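Side-chain contacts in gamma-glutamyl-gamma-aminobutyraldehyde dehydrogenase (PDB 4LIH), which probably oxidises gamma-glutamyl-gamma-aminobutyraldehyde and related aldehydes to carboxylic acids with NAD(P)+ as the electron acceptor: residues 103-106 / 107-110; 132-135 / 136-140; 440-443 / 444-447. All coordinates share one frame; numbering follows the deposited sequence.

Overall arrangement
The three contacts come one after another along a chain of the aldehyde dehydrogenase family. Contact 1 (103-106 / 107-110) is the junction of helices 88-104 and 106-117, and contact 2 (132-135 / 136-140) lies within the next helix, 121-142. Their centres are about 15 Å apart, and they meet through a salt bridge from Arg103 NE to Glu137 OE2. Contact 3 (440-443 / 444-447) starts helix 443-452 beside the mixed sheet that includes strand 435-439; its nearest atoms are about 21 Å from contact 2 and about 30 Å from contact 1. Contacts 2 and 3 lie at subunit interfaces, both reaching the second subunit and contact 3 also the third and fourth; no other chain touches contact 1.

Contact 1 (103-106 / 107-110); sequences REHL and DELS
His105 and Glu108 lie side by side at a helix-helix junction, where His105 leaves helix 88-104 and at the same time occupies the N-cap position of helix 106-117. The backbone bonds of the new helix start here: Leu109 N donates to His105 O at 3.0 Å, and Ser110 N to Leu106 O at 2.8 Å. A water bridges the break, giving a hydrogen to Glu104 O and accepting one from Asp107 N.

The polar side-chain pair is looser. The imidazole of His105 and the carboxylate of Glu108 run in the same direction, their planes 54° apart, and ND1 of His105 makes only a weak bond to OE1 of Glu108, 3.3 Å long and bent to 142°. The chain of Glu108, extended with CG anti to the backbone N, brings the carboxylate back alongside the ring. A second water touches both His105 ND1 and Glu108 OE1, donating to the latter. The stronger partner of Glu108 is Arg210 of helix 206-218, bound through OE2, so the carboxylate links the junction to that helix.

Inside the turn the leucine carbons make van der Waals contacts with oxygens: Leu109 lays CG against His105 O, and the CD2 branch of Leu106 passes 3.6 Å from Ser110 OG. Apolar packing comes from outside, where Leu109 touches Val211, as well as Arg210, of helix 206-218, and Leu106 rests on Val129 of helix 121-142, which Ser110 also touches.

The Ser110 hydroxyl turns back on its own helix, with OG anti to the carbonyl carbon. Leu106 O therefore takes two hydrogens from one residue, on opposite faces of its carbonyl plane: the backbone N-H of Ser110 from one, and from the other its OG, 2.8 Å away and 37° out of the plane.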
ATOM      1  N   ARG A 103      26.721 -10.302 -14.656  1.00 11.94           N
ATOM      2  CA  ARG A 103      26.301 -10.735 -15.954  1.00 12.33           C
ATOM      3  C   ARG A 103      27.477 -10.776 -16.959  1.00 13.07           C
ATOM      4  O   ARG A 103      27.579 -11.706 -17.765  1.00 12.76           O
ATOM      5  CB  ARG A 103      25.152  -9.849 -16.461  1.00 12.21           C
ATOM      6  CG  ARG A 103      23.877 -10.076 -15.688  1.00 11.86           C
ATOM      7  CD  ARG A 103      22.706  -9.295 -16.278  1.00 11.92           C
ATOM      8  NE  ARG A 103      21.501  -9.412 -15.448  1.00 11.70           N
ATOM      9  CZ  ARG A 103      20.635 -10.432 -15.480  1.00 11.86           C
ATOM     10  NH1 ARG A 103      20.792 -11.483 -16.306  1.00 12.08           N
ATOM     11  NH2 ARG A 103      19.589 -10.412 -14.671  1.00 11.69           N
ATOM     12  N   GLU A 104      28.355  -9.788 -16.899  1.00 14.45           N
ATOM     13  CA  GLU A 104      29.543  -9.751 -17.743  1.00 15.74           C
ATOM     14  C   GLU A 104      30.464 -10.956 -17.452  1.00 15.17           C
ATOM     15  O   GLU A 104      31.114 -11.498 -18.342  1.00 15.39           O
ATOM     16  CB  GLU A 104      30.339  -8.475 -17.503  1.00 17.97           C
ATOM     17  CG  GLU A 104      29.750  -7.219 -18.111  1.00 20.58           C
ATOM     18  CD  GLU A 104      30.600  -6.021 -17.766  1.00 22.67           C
ATOM     19  OE1 GLU A 104      31.824  -6.170 -17.821  1.00 25.26           O
ATOM     20  OE2 GLU A 104      30.041  -4.957 -17.419  1.00 26.61           O
ATOM     21  N   HIS A 105      30.524 -11.349 -16.193  1.00 14.33           N
ATOM     22  CA  HIS A 105      31.316 -12.497 -15.770  1.00 14.24           C
ATOM     23  C   HIS A 105      30.467 -13.764 -15.621  1.00 13.30           C
ATOM     24  O   HIS A 105      30.834 -14.689 -14.899  1.00 13.02           O
ATOM     25  CB  HIS A 105      32.018 -12.164 -14.459  1.00 14.93           C
ATOM     26  CG  HIS A 105      33.044 -11.081 -14.592  1.00 16.20           C
ATOM     27  ND1 HIS A 105      34.378 -11.357 -14.820  1.00 17.34           N
ATOM     28  CD2 HIS A 105      32.943  -9.731 -14.552  1.00 16.58           C
ATOM     29  CE1 HIS A 105      35.056 -10.225 -14.899  1.00 17.58           C
ATOM     30  NE2 HIS A 105      34.211  -9.223 -14.736  1.00 17.66           N
ATOM     31  N   LEU A 106      29.347 -13.827 -16.327  1.00 12.61           N
ATOM     32  CA  LEU A 106      28.442 -14.957 -16.142  1.00 12.04           C
ATOM     33  C   LEU A 106      29.106 -16.321 -16.383  1.00 11.94           C
ATOM     34  O   LEU A 106      28.836 -17.254 -15.628  1.00 11.52           O
ATOM     35  CB  LEU A 106      27.177 -14.835 -16.987  1.00 11.79           C
ATOM     36  CG  LEU A 106      26.242 -16.049 -16.826  1.00 11.80           C
ATOM     37  CD1 LEU A 106      24.792 -15.641 -16.661  1.00 11.73           C
ATOM     38  CD2 LEU A 106      26.392 -16.999 -17.985  1.00 12.04           C
ATOM     39  N   ASP A 107      29.909 -16.462 -17.451  1.00 12.14           N
ATOM     40  CA  ASP A 107      30.551 -17.765 -17.749  1.00 12.41           C
ATOM     41  C   ASP A 107      31.481 -18.215 -16.608  1.00 12.16           C
ATOM     42  O   ASP A 107      31.392 -19.353 -16.168  1.00 11.63           O
ATOM     43  CB  ASP A 107      31.349 -17.755 -19.066  1.00 13.14           C
ATOM     44  CG  ASP A 107      30.463 -17.672 -20.287  1.00 13.59           C
ATOM     45  OD1 ASP A 107      29.242 -17.789 -20.203  1.00 14.09           O
ATOM     46  OD2 ASP A 107      31.008 -17.487 -21.379  1.00 15.17           O
ATOM     47  N   GLU A 108      32.333 -17.314 -16.135  1.00 12.07           N
ATOM     48  CA  GLU A 108      33.229 -17.585 -15.006  1.00 12.36           C
ATOM     49  C   GLU A 108      32.454 -17.982 -13.739  1.00 11.88           C
ATOM     50  O   GLU A 108      32.792 -18.968 -13.072  1.00 11.75           O
ATOM     51  CB  GLU A 108      34.109 -16.380 -14.693  1.00 12.74           C
ATOM     52  CG  GLU A 108      35.148 -16.634 -13.628  1.00 13.15           C
ATOM     53  CD  GLU A 108      35.803 -15.383 -13.110  1.00 13.71           C
ATOM     54  OE1 GLU A 108      35.453 -14.267 -13.563  1.00 14.57           O
ATOM     55  OE2 GLU A 108      36.677 -15.515 -12.241  1.00 13.97           O
ATOM     56  N   LEU A 109      31.395 -17.238 -13.446  1.00 11.69           N
ATOM     57  CA  LEU A 109      30.641 -17.467 -12.214  1.00 11.21           C
ATOM     58  C   LEU A 109      29.873 -18.787 -12.319  1.00 11.00           C
ATOM     59  O   LEU A 109      29.772 -19.546 -11.369  1.00 10.82           O
ATOM     60  CB  LEU A 109      29.690 -16.301 -11.947  1.00 11.11           C
ATOM     61  CG  LEU A 109      30.325 -15.007 -11.486  1.00 11.21           C
ATOM     62  CD1 LEU A 109      29.294 -13.887 -11.478  1.00 11.15           C
ATOM     63  CD2 LEU A 109      30.953 -15.189 -10.111  1.00 11.26           C
ATOM     64  N   SER A 110      29.271 -19.011 -13.470  1.00 10.85           N
ATOM     65  CA  SER A 110      28.589 -20.268 -13.728  1.00 10.64           C
ATOM     66  C   SER A 110      29.555 -21.460 -13.596  1.00 10.60           C
ATOM     67  O   SER A 110      29.214 -22.475 -12.965  1.00 10.30           O
ATOM     68  CB  SER A 110      27.946 -20.234 -15.090  1.00 10.70           C
ATOM     69  OG  SER A 110      26.970 -19.223 -15.174  1.00 10.66           O
TER
HETATM   70  O   HOH W   1      30.482 -14.411 -19.451  1.00 17.07           O
HETATM   71  O   HOH W   2      35.124 -13.597 -16.461  1.00 27.86           O

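Contact 2 (132-135 / 136-140); sequences AAYC and VEWFA
Four successive i to i+4 backbone bonds run from Val136, Glu137, Trp138 and Phe139 back to the carbonyls of Ala132, Ala133, Tyr134 and Cys135, as in a regular alpha-helix, here in the C-terminal half of helix 121-142. The shortest two, Glu137 N to Ala133 O and Trp138 N to Tyr134 O, are both 2.9 Å.

Three aromatic side chains fan out from this turn. Tyr134 and Trp138, one turn apart, lie side by side and point the same way, since each has CG anti to its own N. They meet obliquely where Tyr134 CE1 comes 3.9 Å from Trp138 CD1; the phenol and the five-membered ring are inclined at 72°, with centroids 5.6 Å apart. Trp138 CE3 in turn sits over the centre of the Phe139 ring, 3.8 Å above its plane, while Phe139 CD1 lies in the plane of the indole at its edge. Cys135 reaches Phe139 from another direction: SG is in the plane of the phenyl ring, 3.9 Å from CE2, a sulfur-aromatic contact at the edge.

On a further side of the helix, the extended chain of Glu137 runs past the Ala133 carbonyl, its CG 3.2 Å from Ala133 O, toward Arg103, the partner of its carboxylate. Cys135 and Phe139 instead pack on Trp184 and Pro188 of helix 178-191, respectively.

The polar atoms of the aromatic pair are satisfied beyond the turn: Tyr134 OH bonds Met469 N, and Trp138 NE1 bonds Asp144 O of the second subunit. Arg89 and Lys145 of that subunit make cation-pi contacts with Tyr134 and Trp138 respectively, which implies that these rings join apolar packing along the helix to electrostatic attraction across a subunit interface.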
ATOM      1  N   ALA A 132      20.747 -14.585  -9.441  1.00  8.10           N
ATOM      2  CA  ALA A 132      21.441 -13.721  -8.499  1.00  8.09           C
ATOM      3  C   ALA A 132      21.419 -12.269  -8.950  1.00  8.07           C
ATOM      4  O   ALA A 132      21.219 -11.345  -8.112  1.00  8.13           O
ATOM      5  CB  ALA A 132      22.901 -14.182  -8.288  1.00  8.12           C
ATOM      6  N   ALA A 133      21.710 -12.071 -10.238  1.00  8.11           N
ATOM      7  CA  ALA A 133      21.837 -10.754 -10.826  1.00  8.11           C
ATOM      8  C   ALA A 133      20.441 -10.102 -10.809  1.00  8.02           C
ATOM      9  O   ALA A 133      20.336  -8.983 -10.376  1.00  7.84           O
ATOM     10  CB  ALA A 133      22.374 -10.827 -12.224  1.00  8.23           C
ATOM     11  N   TYR A 134      19.393 -10.896 -11.134  1.00  7.94           N
ATOM     12  CA  TYR A 134      17.981 -10.404 -11.128  1.00  7.90           C
ATOM     13  C   TYR A 134      17.578 -10.001  -9.743  1.00  7.88           C
ATOM     14  O   TYR A 134      16.991  -8.943  -9.539  1.00  7.88           O
ATOM     15  CB  TYR A 134      17.042 -11.420 -11.730  1.00  7.85           C
ATOM     16  CG  TYR A 134      15.518 -11.264 -11.456  1.00  7.70           C
ATOM     17  CD1 TYR A 134      14.802 -10.143 -11.867  1.00  7.69           C
ATOM     18  CD2 TYR A 134      14.801 -12.305 -10.893  1.00  7.60           C
ATOM     19  CE1 TYR A 134      13.441 -10.008 -11.656  1.00  7.60           C
ATOM     20  CE2 TYR A 134      13.429 -12.208 -10.695  1.00  7.52           C
ATOM     21  CZ  TYR A 134      12.743 -11.083 -11.074  1.00  7.57           C
ATOM     22  OH  TYR A 134      11.375 -11.026 -10.846  1.00  7.58           O
ATOM     23  N   CYS A 135      17.997 -10.789  -8.750  1.00  7.80           N
ATOM     24  CA  CYS A 135      17.656 -10.436  -7.385  1.00  7.72           C
ATOM     25  C   CYS A 135      18.275  -9.092  -6.965  1.00  7.71           C
ATOM     26  O   CYS A 135      17.585  -8.208  -6.437  1.00  7.57           O
ATOM     27  CB  CYS A 135      18.012 -11.562  -6.432  1.00  7.68           C
ATOM     28  SG  CYS A 135      17.648 -11.211  -4.706  1.00  7.67           S
ATOM     29  N   VAL A 136      19.551  -8.904  -7.248  1.00  7.77           N
ATOM     30  CA  VAL A 136      20.210  -7.657  -6.944  1.00  7.86           C
ATOM     31  C   VAL A 136      19.542  -6.483  -7.710  1.00  7.86           C
ATOM     32  O   VAL A 136      19.275  -5.420  -7.147  1.00  7.84           O
ATOM     33  CB  VAL A 136      21.696  -7.747  -7.263  1.00  7.98           C
ATOM     34  CG1 VAL A 136      22.343  -6.365  -7.147  1.00  8.12           C
ATOM     35  CG2 VAL A 136      22.354  -8.745  -6.309  1.00  7.95           C
ATOM     36  N   GLU A 137      19.285  -6.671  -8.989  1.00  7.97           N
ATOM     37  CA  GLU A 137      18.678  -5.630  -9.789  1.00  8.13           C
ATOM     38  C   GLU A 137      17.306  -5.205  -9.306  1.00  8.04           C
ATOM     39  O   GLU A 137      16.946  -3.997  -9.336  1.00  8.05           O
ATOM     40  CB  GLU A 137      18.560  -6.076 -11.268  1.00  8.37           C
ATOM     41  CG  GLU A 137      19.896  -6.214 -12.010  1.00  8.64           C
ATOM     42  CD  GLU A 137      19.857  -7.146 -13.216  1.00  8.88           C
ATOM     43  OE1 GLU A 137      18.883  -7.877 -13.499  1.00  9.04           O
ATOM     44  OE2 GLU A 137      20.865  -7.180 -13.910  1.00  9.21           O
ATOM     45  N   TRP A 138      16.505  -6.193  -8.905  1.00  7.95           N
ATOM     46  CA  TRP A 138      15.103  -5.934  -8.520  1.00  7.91           C
ATOM     47  C   TRP A 138      15.094  -5.146  -7.216  1.00  7.84           C
ATOM     48  O   TRP A 138      14.420  -4.132  -7.096  1.00  7.80           O
ATOM     49  CB  TRP A 138      14.364  -7.253  -8.373  1.00  7.92           C
ATOM     50  CG  TRP A 138      12.873  -7.183  -8.304  1.00  7.92           C
ATOM     51  CD1 TRP A 138      12.002  -7.284  -9.345  1.00  8.01           C
ATOM     52  CD2 TRP A 138      12.082  -7.041  -7.132  1.00  7.92           C
ATOM     53  NE1 TRP A 138      10.695  -7.177  -8.898  1.00  8.02           N
ATOM     54  CE2 TRP A 138      10.711  -7.068  -7.536  1.00  7.95           C
ATOM     55  CE3 TRP A 138      12.385  -6.862  -5.784  1.00  7.87           C
ATOM     56  CZ2 TRP A 138       9.649  -6.916  -6.633  1.00  7.85           C
ATOM     57  CZ3 TRP A 138      11.311  -6.756  -4.861  1.00  7.80           C
ATOM     58  CH2 TRP A 138       9.953  -6.786  -5.320  1.00  7.81           C
ATOM     59  N   PHE A 139      15.917  -5.545  -6.251  1.00  7.78           N
ATOM     60  CA  PHE A 139      15.932  -4.765  -5.016  1.00  7.78           C
ATOM     61  C   PHE A 139      16.521  -3.367  -5.232  1.00  7.90           C
ATOM     62  O   PHE A 139      16.060  -2.416  -4.619  1.00  7.89           O
ATOM     63  CB  PHE A 139      16.565  -5.526  -3.847  1.00  7.72           C
ATOM     64  CG  PHE A 139      15.653  -6.603  -3.287  1.00  7.64           C
ATOM     65  CD1 PHE A 139      14.532  -6.251  -2.498  1.00  7.63           C
ATOM     66  CD2 PHE A 139      15.817  -7.927  -3.669  1.00  7.59           C
ATOM     67  CE1 PHE A 139      13.670  -7.233  -1.984  1.00  7.51           C
ATOM     68  CE2 PHE A 139      14.949  -8.890  -3.190  1.00  7.58           C
ATOM     69  CZ  PHE A 139      13.891  -8.549  -2.360  1.00  7.53           C
ATOM     70  N   ALA A 140      17.491  -3.252  -6.145  1.00  8.10           N
ATOM     71  CA  ALA A 140      18.060  -1.974  -6.509  1.00  8.31           C
ATOM     72  C   ALA A 140      16.959  -1.104  -7.076  1.00  8.43           C
ATOM     73  O   ALA A 140      16.787   0.069  -6.695  1.00  8.59           O
ATOM     74  CB  ALA A 140      19.150  -2.151  -7.556  1.00  8.40           C
TER

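Contact 3 (440-443 / 444-447); sequences TSNL and TTAH
Asn442 caps helix 443-452 at the end of the loop that follows strand 435-439. The closely held part begins with this cap: Asn442 OD1 accepts from Thr445 N at 2.9 Å, a nearly straight bond (168°) in the amide plane on a lone pair. CG of Asn442 is anti to the backbone N (chi1 -175°), which turns the amide toward the helix start. Just before the cap, Thr440 OG1 accepts from Asn442 N in an ST turn and also bonds Asp286.

Buried apolar contacts complete this part. CG2 of Thr440 lies 3.8 Å from CB of Ala446, and Leu443 CD1 approaches His447 at the ring edge, in its plane, 3.8 Å from CD2. Other subunits close over Leu443, Ala446 and His447; His447 NE2 bonds His447 NE2 of the third subunit.

Asn442, Thr444 and Thr445 form the more open side, partly exposed. There the side chains of Asn442 and Thr445 cross at about a right angle, and Thr444 OG1 bonds Leu503 O of the second subunit.

A hydrogen bond between two imidazole nitrogens needs one as donor and the other as acceptor, so the paired histidines are probably not both protonated.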
ATOM      1  N   THR A 440      -5.228 -29.296 -10.857  1.00 11.23           N
ATOM      2  CA  THR A 440      -6.652 -29.446 -11.096  1.00 11.65           C
ATOM      3  C   THR A 440      -7.111 -28.405 -12.110  1.00 12.20           C
ATOM      4  O   THR A 440      -6.606 -27.276 -12.140  1.00 11.99           O
ATOM      5  CB  THR A 440      -7.492 -29.311  -9.805  1.00 11.66           C
ATOM      6  OG1 THR A 440      -8.874 -29.527 -10.105  1.00 11.66           O
ATOM      7  CG2 THR A 440      -7.325 -27.917  -9.131  1.00 11.50           C
ATOM      8  N   SER A 441      -8.090 -28.798 -12.936  1.00 13.10           N
ATOM      9  CA  SER A 441      -8.696 -27.891 -13.887  1.00 13.48           C
ATOM     10  C   SER A 441      -9.865 -27.100 -13.292  1.00 13.53           C
ATOM     11  O   SER A 441     -10.368 -26.180 -13.933  1.00 13.96           O
ATOM     12  CB  SER A 441      -9.153 -28.672 -15.148  1.00 14.01           C
ATOM     13  OG  SER A 441     -10.101 -29.658 -14.776  1.00 14.62           O
ATOM     14  N   ASN A 442     -10.296 -27.455 -12.083  1.00 13.58           N
ATOM     15  CA  ASN A 442     -11.537 -26.956 -11.505  1.00 13.69           C
ATOM     16  C   ASN A 442     -11.267 -25.686 -10.714  1.00 13.20           C
ATOM     17  O   ASN A 442     -10.398 -25.672  -9.874  1.00 12.54           O
ATOM     18  CB  ASN A 442     -12.159 -28.007 -10.584  1.00 14.09           C
ATOM     19  CG  ASN A 442     -13.512 -27.597 -10.046  1.00 14.63           C
ATOM     20  OD1 ASN A 442     -13.618 -26.928  -9.024  1.00 15.14           O
ATOM     21  ND2 ASN A 442     -14.572 -27.993 -10.745  1.00 15.00           N
ATOM     22  N   LEU A 443     -12.016 -24.633 -11.018  1.00 13.07           N
ATOM     23  CA  LEU A 443     -11.847 -23.323 -10.388  1.00 12.81           C
ATOM     24  C   LEU A 443     -11.962 -23.381  -8.887  1.00 12.88           C
ATOM     25  O   LEU A 443     -11.052 -22.944  -8.163  1.00 12.81           O
ATOM     26  CB  LEU A 443     -12.851 -22.348 -10.961  1.00 13.04           C
ATOM     27  CG  LEU A 443     -12.946 -20.994 -10.253  1.00 12.95           C
ATOM     28  CD1 LEU A 443     -11.788 -20.134 -10.737  1.00 12.81           C
ATOM     29  CD2 LEU A 443     -14.331 -20.363 -10.523  1.00 13.30           C
ATOM     30  N   THR A 444     -13.038 -23.987  -8.390  1.00 13.02           N
ATOM     31  CA  THR A 444     -13.268 -24.078  -6.939  1.00 13.11           C
ATOM     32  C   THR A 444     -12.232 -24.936  -6.220  1.00 13.08           C
ATOM     33  O   THR A 444     -11.700 -24.539  -5.164  1.00 13.01           O
ATOM     34  CB  THR A 444     -14.730 -24.511  -6.644  1.00 13.68           C
ATOM     35  OG1 THR A 444     -15.602 -23.440  -7.017  1.00 13.86           O
ATOM     36  CG2 THR A 444     -14.974 -24.822  -5.178  1.00 13.75           C
ATOM     37  N   THR A 445     -11.912 -26.088  -6.792  1.00 13.34           N
ATOM     38  CA  THR A 445     -10.886 -26.963  -6.219  1.00 13.26           C
ATOM     39  C   THR A 445      -9.551 -26.225  -6.109  1.00 12.83           C
ATOM     40  O   THR A 445      -8.879 -26.253  -5.061  1.00 12.42           O
ATOM     41  CB  THR A 445     -10.734 -28.225  -7.081  1.00 13.59           C
ATOM     42  OG1 THR A 445     -12.005 -28.889  -7.139  1.00 14.05           O
ATOM     43  CG2 THR A 445      -9.682 -29.167  -6.524  1.00 13.44           C
ATOM     44  N   ALA A 446      -9.167 -25.544  -7.185  1.00 12.26           N
ATOM     45  CA  ALA A 446      -7.888 -24.837  -7.187  1.00 11.83           C
ATOM     46  C   ALA A 446      -7.779 -23.836  -6.035  1.00 11.49           C
ATOM     47  O   ALA A 446      -6.802 -23.864  -5.266  1.00 11.06           O
ATOM     48  CB  ALA A 446      -7.650 -24.140  -8.505  1.00 11.80           C
ATOM     49  N   HIS A 447      -8.763 -22.962  -5.909  1.00 11.19           N
ATOM     50  CA  HIS A 447      -8.704 -21.953  -4.866  1.00 11.05           C
ATOM     51  C   HIS A 447      -8.931 -22.514  -3.484  1.00 10.89           C
ATOM     52  O   HIS A 447      -8.264 -22.078  -2.540  1.00 10.73           O
ATOM     53  CB  HIS A 447      -9.667 -20.801  -5.141  1.00 11.29           C
ATOM     54  CG  HIS A 447      -9.265 -19.956  -6.308  1.00 11.46           C
ATOM     55  ND1 HIS A 447      -8.303 -18.981  -6.226  1.00 11.42           N
ATOM     56  CD2 HIS A 447      -9.726 -19.922  -7.577  1.00 11.69           C
ATOM     57  CE1 HIS A 447      -8.153 -18.403  -7.400  1.00 11.44           C
ATOM     58  NE2 HIS A 447      -9.015 -18.960  -8.241  1.00 11.67           N
TER